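Local atomic coordinates of Two-component system sensor histidine kinase (Bacteroides thetaiotaomicron, PDB entry 3OTT), a protein that probably senses saccharides with its extracellular beta-propeller region and passes the signal on through histidine kinase and DNA-binding transcription-factor modules of the same polypeptide. Residues 416-421 against 434-439; 407-412 against 440-445; 472-477 against 485-490; 373-378 against 388-393. One frame throughout, in Å; residues are numbered along the deposited sequence.

Contact 1. Residues 416-421 against 434-439; sequences YNTNWT and ISTCLG
Trp-420 overlaps Cys-437 and Leu-438 with the benzo part of its indole. Its CE3 comes 3.7 Å from Cys-437 SG, and the sulfur stands at the rim of the six-membered ring, 77° off the ring normal, which makes this a Cys sulfur-aromatic contact at the edge. With SG anti to its backbone N (chi1 170°), Cys-437 brings the sulfur to that position. One atom further round the ring, Trp-420 CZ3 touches Leu-438 CD1 at 3.7 Å, the two side chains running side by side in the same direction. Arg-131 of the second subunit packs on both Trp-420 and Cys-437. In the backbone, Cys-437 N donates to Trp-420 O over 3.0 Å at 159°, and that oxygen also receives the CA-H of Thr-436. Thr-421 and Thr-436 form an antiparallel non-hydrogen-bonded pair, the point where 416-421, the end of a loop joining two propeller blades, becomes the first strand of its blade and pairs with strand 431-436. On the face carrying these threonines, Ile-434 CG2 sits 3.6 Å from Thr-418 OG1 and equally close to Thr-421 CG2. Thr-436 OG1 is buried there with no polar partner in the model. The loop is braced from within: Thr-421 OG1 donates to Thr-418 O at 2.7 Å, while Asn-417 OD1 accepts from Asn-419 N at 3.0 Å in an Asx turn. At the far end, Tyr-416 CB rests 3.8 Å from Gly-439 CA, and the tyrosine ring continues onto Met-472.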
loop_
_atom_site.group_PDB
_atom_site.type_symbol
_atom_site.label_atom_id
_atom_site.label_comp_id
_atom_site.label_asym_id
_atom_site.label_seq_id
_atom_site.Cartn_x
_atom_site.Cartn_y
_atom_site.Cartn_z
ATOM N N TYR B 416 23.987 -25.936 -24.576
ATOM C CA TYR B 416 22.964 -25.879 -23.586
ATOM C C TYR B 416 23.459 -25.002 -22.457
ATOM O O TYR B 416 24.663 -24.877 -22.212
ATOM C CB TYR B 416 22.667 -27.283 -23.071
ATOM C CG TYR B 416 22.377 -28.285 -24.170
ATOM C CD1 TYR B 416 23.177 -29.409 -24.315
ATOM C CD2 TYR B 416 21.267 -28.117 -25.043
ATOM C CE1 TYR B 416 22.924 -30.332 -25.308
ATOM C CE2 TYR B 416 20.995 -29.028 -26.045
ATOM C CZ TYR B 416 21.829 -30.147 -26.177
ATOM O OH TYR B 416 21.604 -31.103 -27.170
ATOM N N ASN B 417 22.528 -24.383 -21.758
ATOM C CA ASN B 417 22.917 -23.507 -20.710
ATOM C C ASN B 417 21.884 -23.608 -19.600
ATOM O O ASN B 417 20.892 -24.368 -19.710
ATOM C CB ASN B 417 23.064 -22.072 -21.237
ATOM C CG ASN B 417 21.735 -21.496 -21.721
ATOM O OD1 ASN B 417 20.719 -21.567 -21.011
ATOM N ND2 ASN B 417 21.731 -20.936 -22.934
ATOM N N THR B 418 22.079 -22.759 -18.594
ATOM C CA THR B 418 21.373 -22.829 -17.338
ATOM C C THR B 418 20.370 -21.663 -17.121
ATOM O O THR B 418 19.861 -21.459 -16.027
ATOM C CB THR B 418 22.488 -22.919 -16.268
ATOM O OG1 THR B 418 22.036 -23.623 -15.143
ATOM C CG2 THR B 418 22.971 -21.593 -15.863
ATOM N N ASN B 419 20.062 -20.907 -18.172
ATOM C CA ASN B 419 19.131 -19.757 -18.097
ATOM C C ASN B 419 17.818 -20.035 -17.389
ATOM O O ASN B 419 17.388 -19.252 -16.551
ATOM C CB ASN B 419 18.781 -19.249 -19.506
ATOM C CG ASN B 419 19.909 -18.459 -20.133
ATOM O OD1 ASN B 419 20.904 -18.087 -19.461
ATOM N ND2 ASN B 419 19.778 -18.194 -21.451
ATOM N N TRP B 420 17.189 -21.158 -17.755
ATOM C CA TRP B 420 15.954 -21.599 -17.129
ATOM C C TRP B 420 16.195 -22.746 -16.158
ATOM O O TRP B 420 16.102 -23.887 -16.534
ATOM C CB TRP B 420 14.930 -22.000 -18.213
ATOM C CG TRP B 420 14.536 -20.834 -19.119
ATOM C CD1 TRP B 420 14.769 -19.486 -18.893
ATOM C CD2 TRP B 420 13.825 -20.913 -20.364
ATOM N NE1 TRP B 420 14.233 -18.748 -19.914
ATOM C CE2 TRP B 420 13.639 -19.587 -20.824
ATOM C CE3 TRP B 420 13.299 -21.978 -21.125
ATOM C CZ2 TRP B 420 12.968 -19.288 -22.035
ATOM C CZ3 TRP B 420 12.618 -21.686 -22.333
ATOM C CH2 TRP B 420 12.464 -20.342 -22.772
ATOM N N THR B 421 16.471 -22.429 -14.909
ATOM C CA THR B 421 16.767 -23.408 -13.862
ATOM C C THR B 421 15.579 -23.733 -12.983
ATOM O O THR B 421 14.934 -22.811 -12.485
ATOM C CB THR B 421 17.975 -22.913 -12.983
ATOM O OG1 THR B 421 19.138 -22.920 -13.830
ATOM C CG2 THR B 421 18.254 -23.940 -11.818
ATOM N N ILE B 434 22.036 -29.409 -11.179
ATOM C CA ILE B 434 21.147 -28.329 -11.611
ATOM C C ILE B 434 20.233 -28.822 -12.717
ATOM O O ILE B 434 20.701 -29.283 -13.746
ATOM C CB ILE B 434 21.964 -27.125 -12.107
ATOM C CG1 ILE B 434 22.880 -26.625 -10.995
ATOM C CG2 ILE B 434 21.060 -25.992 -12.624
ATOM C CD1 ILE B 434 24.134 -25.934 -11.531
ATOM N N SER B 435 18.932 -28.782 -12.471
ATOM C CA SER B 435 18.021 -29.212 -13.488
ATOM C C SER B 435 17.496 -27.987 -14.228
ATOM O O SER B 435 17.191 -26.969 -13.615
ATOM C CB SER B 435 16.875 -30.063 -12.907
ATOM O OG SER B 435 15.846 -29.268 -12.334
ATOM N N THR B 436 17.344 -28.135 -15.533
ATOM C CA THR B 436 16.980 -27.058 -16.416
ATOM C C THR B 436 15.733 -27.392 -17.322
ATOM O O THR B 436 15.376 -28.538 -17.523
ATOM C CB THR B 436 18.245 -26.826 -17.264
ATOM O OG1 THR B 436 19.217 -26.143 -16.440
ATOM C CG2 THR B 436 17.997 -26.004 -18.390
ATOM N N CYS B 437 15.108 -26.378 -17.899
ATOM C CA CYS B 437 14.266 -26.583 -19.047
ATOM C C CYS B 437 15.200 -26.387 -20.264
ATOM O O CYS B 437 16.015 -25.439 -20.289
ATOM C CB CYS B 437 13.123 -25.552 -19.036
ATOM S SG CYS B 437 12.094 -25.430 -20.547
ATOM N N LEU B 438 15.158 -27.294 -21.223
ATOM C CA LEU B 438 15.949 -27.189 -22.478
ATOM C C LEU B 438 17.426 -27.596 -22.425
ATOM O O LEU B 438 17.977 -28.000 -23.449
ATOM C CB LEU B 438 15.854 -25.813 -23.165
ATOM C CG LEU B 438 14.556 -25.330 -23.842
ATOM C CD1 LEU B 438 14.870 -23.883 -24.342
ATOM C CD2 LEU B 438 14.099 -26.203 -25.010
ATOM N N GLY B 439 18.070 -27.526 -21.258
ATOM C CA GLY B 439 19.464 -27.965 -21.188
ATOM C C GLY B 439 19.719 -29.253 -20.421
ATOM O O GLY B 439 20.848 -29.559 -20.066
#

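Contact 2. Residues 407-412 against 440-445; sequences YNIVDN and GIFVVD
Ile-409 meets Phe-442 and Val-444 through a single methyl, CG2, in a contact between two propeller blades: strand 403-410 is the outermost of its blade and strand 441-445 belongs to the next. No hydrogen bond joins the segments, and their closest CA atoms, of Asp-411 and Phe-442, are 7.4 Å apart, so side chains of 440-445 bridge to side-chain and backbone atoms of 407-412. In Ile-409 a chi1 of -66° turns CG1 anti to the carbonyl carbon and leaves CG2 anti to the backbone N. That methyl meets Val-444 CG2 tip to tip at 4.0 Å. Against Phe-442 the isoleucine slides past in the opposite direction, its CG2 lying 4.0 Å from Phe-442 CD2. In Phe-442, CG stands anti to the carbonyl carbon (chi1 -62°), and from there CD2 and CE2 make the contacts. Asp-411 offers its CB and amide to the ring, while its carboxylate serves the following turn: OD1 accepts from Thr-415 N and Tyr-416 N, and OD2 is bonded to Thr-413 OG1. Leu-449 of the following helix also covers Ile-409 and Val-444. The nearest approach is at the ring edge, where Asp-411 N lies near the plane, 3.6 Å from Phe-442 CE2.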
loop_
_atom_site.group_PDB
_atom_site.type_symbol
_atom_site.label_atom_id
_atom_site.label_comp_id
_atom_site.label_asym_id
_atom_site.label_seq_id
_atom_site.Cartn_x
_atom_site.Cartn_y
_atom_site.Cartn_z
ATOM N N TYR B 407 25.361 -16.509 -11.755
ATOM C CA TYR B 407 26.245 -17.379 -12.531
ATOM C C TYR B 407 25.633 -17.826 -13.865
ATOM O O TYR B 407 24.454 -18.217 -13.933
ATOM C CB TYR B 407 26.605 -18.673 -11.735
ATOM C CG TYR B 407 27.191 -18.444 -10.373
ATOM C CD1 TYR B 407 28.566 -18.204 -10.209
ATOM C CD2 TYR B 407 26.380 -18.444 -9.241
ATOM C CE1 TYR B 407 29.116 -17.978 -8.969
ATOM C CE2 TYR B 407 26.926 -18.244 -7.971
ATOM C CZ TYR B 407 28.300 -18.018 -7.843
ATOM O OH TYR B 407 28.825 -17.778 -6.586
ATOM N N ASN B 408 26.453 -17.833 -14.894
ATOM C CA ASN B 408 26.121 -18.363 -16.225
ATOM C C ASN B 408 26.890 -19.712 -16.446
ATOM O O ASN B 408 28.143 -19.714 -16.454
ATOM C CB ASN B 408 26.634 -17.405 -17.328
ATOM C CG ASN B 408 25.981 -16.023 -17.310
ATOM O OD1 ASN B 408 24.735 -15.894 -17.392
ATOM N ND2 ASN B 408 26.840 -14.959 -17.247
ATOM N N ILE B 409 26.176 -20.791 -16.690
ATOM C CA ILE B 409 26.754 -22.121 -16.857
ATOM C C ILE B 409 26.331 -22.745 -18.182
ATOM O O ILE B 409 25.142 -22.760 -18.504
ATOM C CB ILE B 409 26.262 -23.023 -15.699
ATOM C CG1 ILE B 409 26.820 -22.513 -14.355
ATOM C CG2 ILE B 409 26.540 -24.498 -15.970
ATOM C CD1 ILE B 409 26.054 -23.064 -13.153
ATOM N N VAL B 410 27.290 -23.250 -18.952
ATOM C CA VAL B 410 27.002 -23.931 -20.210
ATOM C C VAL B 410 27.638 -25.315 -20.234
ATOM O O VAL B 410 28.562 -25.560 -19.478
ATOM C CB VAL B 410 27.494 -23.139 -21.440
ATOM C CG1 VAL B 410 26.825 -21.755 -21.500
ATOM C CG2 VAL B 410 28.982 -22.999 -21.432
ATOM N N ASP B 411 27.149 -26.223 -21.087
ATOM C CA ASP B 411 27.839 -27.505 -21.260
ATOM C C ASP B 411 29.152 -27.312 -22.035
ATOM O O ASP B 411 29.401 -26.245 -22.612
ATOM C CB ASP B 411 26.904 -28.516 -21.956
ATOM C CG ASP B 411 26.813 -28.276 -23.448
ATOM O OD1 ASP B 411 26.474 -27.147 -23.863
ATOM O OD2 ASP B 411 27.164 -29.188 -24.218
ATOM N N ASN B 412 29.983 -28.340 -22.091
ATOM C CA ASN B 412 31.285 -28.252 -22.819
ATOM C C ASN B 412 31.188 -27.937 -24.334
ATOM O O ASN B 412 32.113 -27.341 -24.884
ATOM C CB ASN B 412 32.128 -29.536 -22.622
ATOM C CG ASN B 412 31.454 -30.770 -23.179
ATOM O OD1 ASN B 412 30.464 -31.229 -22.641
ATOM N ND2 ASN B 412 31.966 -31.291 -24.295
ATOM N N GLY B 440 18.695 -30.031 -20.136
ATOM C CA GLY B 440 18.938 -31.213 -19.315
ATOM C C GLY B 440 19.425 -30.924 -17.895
ATOM O O GLY B 440 18.978 -29.968 -17.266
ATOM N N ILE B 441 20.302 -31.798 -17.376
ATOM C CA ILE B 441 20.894 -31.625 -16.041
ATOM C C ILE B 441 22.414 -31.313 -16.111
ATOM O O ILE B 441 23.181 -31.903 -16.879
ATOM C CB ILE B 441 20.683 -32.903 -15.168
ATOM C CG1 ILE B 441 19.178 -33.199 -14.958
ATOM C CG2 ILE B 441 21.423 -32.790 -13.816
ATOM C CD1 ILE B 441 18.906 -34.737 -14.679
ATOM N N PHE B 442 22.841 -30.365 -15.310
ATOM C CA PHE B 442 24.261 -30.007 -15.233
ATOM C C PHE B 442 24.780 -30.415 -13.852
ATOM O O PHE B 442 24.077 -30.230 -12.818
ATOM C CB PHE B 442 24.441 -28.480 -15.373
ATOM C CG PHE B 442 23.967 -27.938 -16.692
ATOM C CD1 PHE B 442 22.611 -27.660 -16.933
ATOM C CD2 PHE B 442 24.880 -27.684 -17.701
ATOM C CE1 PHE B 442 22.183 -27.138 -18.211
ATOM C CE2 PHE B 442 24.450 -27.203 -18.978
ATOM C CZ PHE B 442 23.117 -26.924 -19.208
ATOM N N VAL B 443 25.995 -30.962 -13.834
ATOM C CA VAL B 443 26.679 -31.309 -12.607
ATOM C C VAL B 443 27.957 -30.494 -12.577
ATOM O O VAL B 443 28.780 -30.632 -13.495
ATOM C CB VAL B 443 26.999 -32.781 -12.546
ATOM C CG1 VAL B 443 27.709 -33.095 -11.243
ATOM C CG2 VAL B 443 25.704 -33.644 -12.734
ATOM N N VAL B 444 28.075 -29.605 -11.583
ATOM C CA VAL B 444 29.119 -28.586 -11.521
ATOM C C VAL B 444 29.904 -28.649 -10.202
ATOM O O VAL B 444 29.332 -28.849 -9.108
ATOM C CB VAL B 444 28.481 -27.181 -11.612
ATOM C CG1 VAL B 444 29.435 -26.077 -11.153
ATOM C CG2 VAL B 444 27.968 -26.869 -13.060
ATOM N N ASP B 445 31.207 -28.486 -10.291
ATOM C CA ASP B 445 32.024 -28.434 -9.105
ATOM C C ASP B 445 31.733 -27.142 -8.299
ATOM O O ASP B 445 32.025 -26.046 -8.751
ATOM C CB ASP B 445 33.499 -28.560 -9.469
ATOM C CG ASP B 445 34.415 -28.621 -8.206
ATOM O OD1 ASP B 445 34.416 -27.660 -7.398
ATOM O OD2 ASP B 445 35.133 -29.626 -8.033
#

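Contact 3. Residues 472-477 against 485-490; sequences MFINQI and VWVLLY
Phe-473 and Tyr-490 open the pairing with a backbone bond, Tyr-490 N to Phe-473 O. Leu-488 holds the centre: its N donates to Gln-476 O at 2.8 Å, and its O accepts from Asn-475 N at 2.8 Å and only weakly from Gln-476 N at 3.5 Å. Two consecutive residues therefore face one, and the register slips by one residue between the Ile-474/Leu-489 and Gln-476/Leu-488 pairs. Asn-475, with psi -51°, takes up the extra residue.

Apolar contacts fill the face of Ile-474, Ile-477, Val-487 and Leu-489. Ile-474 CG2 touches Val-487 CG1 at 3.7 Å, crossing it at a slant, whereas Ile-474 lies beside Leu-489 with CG1 and CD2 4.0 Å apart. Ile-477 likewise runs alongside Val-487. Trp-433 and Ser-435 of the neighbouring blade also pack on Ile-477.

Mixed contacts occupy the Leu-488 face. With CG anti to its backbone N (chi1 -178°), Leu-488 slants across Asn-475 and brings CD1 tightly to 3.2 Å from Asn-475 CB. Gln-476 lies beside Leu-488, pointing the same way, with OE1 3.8 Å from Leu-488 CG. Asn-475 OD1 touches Tyr-490 CB at 3.4 Å, with the amide and phenol planes nearly parallel. Ser-130 of the second subunit packs on Tyr-490.

Strands 474-477 and 485-489 run at 156° to each other, an antiparallel hairpin with a classic beta bulge that forms the first two strands of a four-stranded beta-propeller blade.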
loop_
_atom_site.group_PDB
_atom_site.type_symbol
_atom_site.label_atom_id
_atom_site.label_comp_id
_atom_site.label_asym_id
_atom_site.label_seq_id
_atom_site.Cartn_x
_atom_site.Cartn_y
_atom_site.Cartn_z
ATOM N N MET B 472 14.502 -33.262 -22.258
ATOM C CA MET B 472 15.384 -32.136 -21.947
ATOM C C MET B 472 14.760 -31.152 -20.945
ATOM O O MET B 472 15.484 -30.278 -20.406
ATOM C CB MET B 472 15.838 -31.411 -23.213
ATOM C CG MET B 472 16.831 -32.232 -24.073
ATOM S SD MET B 472 18.374 -32.639 -23.174
ATOM C CE MET B 472 19.258 -31.114 -23.183
ATOM N N PHE B 473 13.450 -31.320 -20.700
ATOM C CA PHE B 473 12.700 -30.531 -19.713
ATOM C C PHE B 473 12.565 -31.253 -18.392
ATOM O O PHE B 473 11.711 -32.159 -18.196
ATOM C CB PHE B 473 11.326 -30.107 -20.225
ATOM C CG PHE B 473 11.276 -30.007 -21.713
ATOM C CD1 PHE B 473 11.405 -28.758 -22.347
ATOM C CD2 PHE B 473 11.179 -31.171 -22.496
ATOM C CE1 PHE B 473 11.397 -28.655 -23.738
ATOM C CE2 PHE B 473 11.175 -31.096 -23.885
ATOM C CZ PHE B 473 11.274 -29.825 -24.516
ATOM N N ILE B 474 13.395 -30.804 -17.477
ATOM C CA ILE B 474 13.499 -31.480 -16.195
ATOM C C ILE B 474 12.946 -30.610 -15.062
ATOM O O ILE B 474 13.380 -29.475 -14.884
ATOM C CB ILE B 474 14.919 -31.971 -15.985
ATOM C CG1 ILE B 474 15.175 -33.150 -16.934
ATOM C CG2 ILE B 474 15.036 -32.653 -14.655
ATOM C CD1 ILE B 474 15.793 -32.893 -18.144
ATOM N N ASN B 475 11.950 -31.118 -14.342
ATOM C CA ASN B 475 11.311 -30.364 -13.273
ATOM C C ASN B 475 12.041 -30.423 -11.938
ATOM O O ASN B 475 12.195 -29.396 -11.337
ATOM C CB ASN B 475 9.812 -30.721 -13.084
ATOM C CG ASN B 475 8.837 -29.974 -14.094
ATOM O OD1 ASN B 475 9.115 -29.831 -15.287
ATOM N ND2 ASN B 475 7.668 -29.553 -13.584
ATOM N N GLN B 476 12.388 -31.615 -11.438
ATOM C CA GLN B 476 12.951 -31.855 -10.081
ATOM C C GLN B 476 13.898 -33.070 -10.115
ATOM O O GLN B 476 13.638 -34.080 -10.796
ATOM C CB GLN B 476 11.876 -32.251 -9.067
ATOM C CG GLN B 476 11.022 -31.146 -8.518
ATOM C CD GLN B 476 9.557 -31.550 -8.389
ATOM O OE1 GLN B 476 8.901 -31.842 -9.376
ATOM N NE2 GLN B 476 9.048 -31.548 -7.192
ATOM N N ILE B 477 14.983 -32.964 -9.369
ATOM C CA ILE B 477 15.976 -34.008 -9.310
ATOM C C ILE B 477 16.184 -34.219 -7.809
ATOM O O ILE B 477 16.377 -33.247 -7.100
ATOM C CB ILE B 477 17.279 -33.624 -10.068
ATOM C CG1 ILE B 477 17.773 -32.205 -9.681
ATOM C CG2 ILE B 477 17.059 -33.646 -11.585
ATOM C CD1 ILE B 477 19.090 -31.736 -10.334
ATOM N N VAL B 485 20.165 -40.625 -8.189
ATOM C CA VAL B 485 19.483 -39.373 -8.417
ATOM C C VAL B 485 18.229 -39.667 -9.243
ATOM O O VAL B 485 18.298 -40.271 -10.330
ATOM C CB VAL B 485 20.379 -38.322 -9.145
ATOM C CG1 VAL B 485 19.599 -37.039 -9.301
ATOM C CG2 VAL B 485 21.631 -38.031 -8.379
ATOM N N TRP B 486 17.095 -39.238 -8.736
ATOM C CA TRP B 486 15.820 -39.521 -9.372
ATOM C C TRP B 486 15.332 -38.224 -9.995
ATOM O O TRP B 486 15.520 -37.140 -9.416
ATOM C CB TRP B 486 14.784 -40.060 -8.369
ATOM C CG TRP B 486 15.163 -41.402 -7.811
ATOM C CD1 TRP B 486 16.001 -41.647 -6.766
ATOM C CD2 TRP B 486 14.730 -42.660 -8.277
ATOM N NE1 TRP B 486 16.130 -42.976 -6.555
ATOM C CE2 TRP B 486 15.361 -43.639 -7.470
ATOM C CE3 TRP B 486 13.895 -43.069 -9.318
ATOM C CZ2 TRP B 486 15.166 -45.015 -7.655
ATOM C CZ3 TRP B 486 13.689 -44.448 -9.514
ATOM C CH2 TRP B 486 14.318 -45.408 -8.681
ATOM N N VAL B 487 14.710 -38.360 -11.161
ATOM C CA VAL B 487 14.527 -37.238 -12.068
ATOM C C VAL B 487 13.069 -37.187 -12.526
ATOM O O VAL B 487 12.564 -38.161 -13.103
ATOM C CB VAL B 487 15.362 -37.464 -13.299
ATOM C CG1 VAL B 487 15.127 -36.317 -14.311
ATOM C CG2 VAL B 487 16.805 -37.609 -12.926
ATOM N N LEU B 488 12.405 -36.078 -12.238
ATOM C CA LEU B 488 11.061 -35.827 -12.751
ATOM C C LEU B 488 11.162 -34.965 -14.045
ATOM O O LEU B 488 11.746 -33.873 -14.016
ATOM C CB LEU B 488 10.257 -35.156 -11.640
ATOM C CG LEU B 488 8.764 -34.792 -11.806
ATOM C CD1 LEU B 488 8.637 -33.731 -12.865
ATOM C CD2 LEU B 488 7.792 -35.987 -12.156
ATOM N N LEU B 489 10.679 -35.500 -15.177
ATOM C CA LEU B 489 10.615 -34.772 -16.459
ATOM C C LEU B 489 9.213 -34.223 -16.756
ATOM O O LEU B 489 8.247 -34.777 -16.331
ATOM C CB LEU B 489 11.119 -35.627 -17.653
ATOM C CG LEU B 489 12.523 -36.228 -17.389
ATOM C CD1 LEU B 489 12.435 -37.606 -16.684
ATOM C CD2 LEU B 489 13.364 -36.301 -18.600
ATOM N N TYR B 490 9.126 -33.117 -17.482
ATOM C CA TYR B 490 7.838 -32.489 -17.784
ATOM C C TYR B 490 7.086 -33.373 -18.805
ATOM O O TYR B 490 7.657 -33.795 -19.838
ATOM C CB TYR B 490 8.075 -31.066 -18.307
ATOM C CG TYR B 490 6.830 -30.322 -18.806
ATOM C CD1 TYR B 490 5.892 -29.780 -17.898
ATOM C CD2 TYR B 490 6.581 -30.149 -20.195
ATOM C CE1 TYR B 490 4.745 -29.089 -18.338
ATOM C CE2 TYR B 490 5.411 -29.447 -20.658
ATOM C CZ TYR B 490 4.515 -28.910 -19.709
ATOM O OH TYR B 490 3.373 -28.228 -20.120
#

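Contact 4. Residues 373-378 against 388-393; sequences NRIRHI and IATDGS
Arg-376 grips the carboxylate of Asp-391 with one nitrogen. NH1 donates to Asp-391 OD1 at 3.2 Å and 164°, on the syn side and close to the guanidinium plane, while its bond to OD2 at 3.1 Å is bent and weak; together they make a salt bridge. The Arg-376 chain bends at chi3 (73°), which places NE. Arg-374 lies alongside Asp-391 and brings CD to 3.4 Å from OD2, but its NE is 4.4 Å from that oxygen, too far for a salt bridge.

Backbone bonds set these groups. Asp-391 N donates to Arg-374 O at 3.3 Å, and Ala-389 O accepts from Arg-376 N at 2.8 Å and weakly from His-377 N, a classic beta bulge in the hairpin that starts a propeller blade. On their shared face, Ile-375 CD1 packs on Thr-390 CG2 at 3.8 Å. Thr-390 OG1 accepts from Gly-392 N in an ST turn and donates to Ser-393 O.

Further out, Asp-72 and Asp-113 of the second subunit form salt bridges with Arg-374, and its Gln-129 bonds to both arginines. Asp-391 probably offsets part of the positive charge of this arginine pair, while Arg-376 NH2 and Arg-374 NH1 and NH2 bond to the second subunit.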
loop_
_atom_site.group_PDB
_atom_site.type_symbol
_atom_site.label_atom_id
_atom_site.label_comp_id
_atom_site.label_asym_id
_atom_site.label_seq_id
_atom_site.Cartn_x
_atom_site.Cartn_y
_atom_site.Cartn_z
ATOM N N ASN B 373 12.557 -12.326 -11.995
ATOM C CA ASN B 373 11.562 -12.400 -10.936
ATOM C C ASN B 373 11.026 -13.802 -10.610
ATOM O O ASN B 373 10.565 -14.062 -9.471
ATOM C CB ASN B 373 10.392 -11.471 -11.289
ATOM C CG ASN B 373 10.712 -10.030 -10.980
ATOM O OD1 ASN B 373 11.626 -9.747 -10.216
ATOM N ND2 ASN B 373 10.000 -9.130 -11.572
ATOM N N ARG B 374 11.049 -14.684 -11.589
ATOM C CA ARG B 374 10.375 -15.961 -11.448
ATOM C C ARG B 374 11.300 -16.960 -10.720
ATOM O O ARG B 374 12.290 -17.419 -11.263
ATOM C CB ARG B 374 9.900 -16.465 -12.818
ATOM C CG ARG B 374 8.991 -17.686 -12.802
ATOM C CD ARG B 374 8.092 -17.811 -14.075
ATOM N NE ARG B 374 7.156 -16.713 -14.260
ATOM C CZ ARG B 374 5.960 -16.609 -13.682
ATOM N NH1 ARG B 374 5.462 -17.572 -12.856
ATOM N NH2 ARG B 374 5.234 -15.541 -13.945
ATOM N N ILE B 375 10.979 -17.224 -9.463
ATOM C CA ILE B 375 11.754 -18.061 -8.576
ATOM C C ILE B 375 11.144 -19.438 -8.723
ATOM O O ILE B 375 9.891 -19.575 -8.743
ATOM C CB ILE B 375 11.529 -17.632 -7.100
ATOM C CG1 ILE B 375 11.806 -16.117 -6.900
ATOM C CG2 ILE B 375 12.420 -18.486 -6.185
ATOM C CD1 ILE B 375 13.101 -15.698 -7.455
ATOM N N ARG B 376 11.995 -20.451 -8.846
ATOM C CA ARG B 376 11.524 -21.832 -9.043
ATOM C C ARG B 376 11.993 -22.780 -7.918
ATOM O O ARG B 376 11.387 -23.802 -7.686
ATOM C CB ARG B 376 11.899 -22.347 -10.443
ATOM C CG ARG B 376 11.737 -21.309 -11.554
ATOM C CD ARG B 376 11.593 -21.821 -12.944
ATOM N NE ARG B 376 10.301 -22.367 -13.033
ATOM C CZ ARG B 376 9.297 -22.028 -13.845
ATOM N NH1 ARG B 376 9.356 -21.083 -14.804
ATOM N NH2 ARG B 376 8.204 -22.737 -13.654
ATOM N N HIS B 377 13.009 -22.394 -7.164
ATOM C CA HIS B 377 13.485 -23.247 -6.096
ATOM C C HIS B 377 14.468 -22.517 -5.213
ATOM O O HIS B 377 15.249 -21.689 -5.699
ATOM C CB HIS B 377 14.090 -24.563 -6.593
ATOM C CG HIS B 377 14.156 -25.624 -5.536
ATOM N ND1 HIS B 377 15.307 -26.341 -5.263
ATOM C CD2 HIS B 377 13.229 -26.053 -4.647
ATOM C CE1 HIS B 377 15.064 -27.197 -4.281
ATOM N NE2 HIS B 377 13.804 -27.044 -3.898
ATOM N N ILE B 378 14.341 -22.768 -3.911
ATOM C CA ILE B 378 15.237 -22.236 -2.904
ATOM C C ILE B 378 15.887 -23.426 -2.145
ATOM O O ILE B 378 15.186 -24.352 -1.701
ATOM C CB ILE B 378 14.478 -21.301 -1.925
ATOM C CG1 ILE B 378 13.630 -20.308 -2.711
ATOM C CG2 ILE B 378 15.485 -20.566 -0.973
ATOM C CD1 ILE B 378 12.548 -19.532 -1.817
ATOM N N ILE B 388 19.388 -20.136 -5.211
ATOM C CA ILE B 388 18.038 -20.053 -5.761
ATOM C C ILE B 388 18.089 -20.424 -7.249
ATOM O O ILE B 388 19.098 -20.114 -7.944
ATOM C CB ILE B 388 17.341 -18.680 -5.497
ATOM C CG1 ILE B 388 18.198 -17.562 -6.050
ATOM C CG2 ILE B 388 17.087 -18.398 -3.921
ATOM C CD1 ILE B 388 17.377 -16.270 -6.316
ATOM N N ALA B 389 17.046 -21.105 -7.721
ATOM C CA ALA B 389 16.952 -21.372 -9.129
ATOM C C ALA B 389 15.869 -20.459 -9.658
ATOM O O ALA B 389 14.780 -20.317 -9.020
ATOM C CB ALA B 389 16.604 -22.883 -9.399
ATOM N N THR B 390 16.165 -19.837 -10.805
ATOM C CA THR B 390 15.253 -18.879 -11.428
ATOM C C THR B 390 15.269 -18.988 -12.959
ATOM O O THR B 390 16.102 -19.735 -13.505
ATOM C CB THR B 390 15.615 -17.386 -11.081
ATOM O OG1 THR B 390 16.664 -16.926 -11.926
ATOM C CG2 THR B 390 15.936 -17.138 -9.591
ATOM N N ASP B 391 14.403 -18.213 -13.649
ATOM C CA ASP B 391 14.369 -18.166 -15.112
ATOM C C ASP B 391 15.440 -17.246 -15.647
ATOM O O ASP B 391 15.530 -17.067 -16.865
ATOM C CB ASP B 391 12.974 -17.719 -15.680
ATOM C CG ASP B 391 11.941 -18.858 -15.707
ATOM O OD1 ASP B 391 12.296 -20.020 -15.353
ATOM O OD2 ASP B 391 10.759 -18.590 -16.016
ATOM N N GLY B 392 16.259 -16.695 -14.738
ATOM C CA GLY B 392 17.508 -16.009 -15.056
ATOM C C GLY B 392 18.715 -16.724 -14.396
ATOM O O GLY B 392 19.555 -16.082 -13.741
ATOM N N SER B 393 18.789 -18.042 -14.581
ATOM C CA SER B 393 19.885 -18.897 -14.119
ATOM C C SER B 393 19.910 -18.997 -12.579
ATOM O O SER B 393 18.921 -18.656 -11.926
ATOM C CB SER B 393 21.245 -18.465 -14.727
ATOM O OG SER B 393 22.289 -19.410 -14.424
#

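In the fold
Contact 4 comes first, closing the short hairpin loop between 373-378 and 388-393 in one blade of the propeller. That blade's last strand and the loop after it supply 407-412, where contact 2 opens; contact 2 closes at 440-445 and encloses contact 1, which closes the hairpin of strands 421-426 and 431-436. Contact 3 then closes a further hairpin in the next blade, in series with the rest, and none cross. Backbone bonds join them: Thr-421 N to Thr-390 O links contact 1 to contact 4, Ile-434 N to Phe-442 O links it to contact 2, and Ile-474 N to Thr-436 O links it to contact 3. Contacts 1, 3 and 4 meet the second subunit; contact 2 does not.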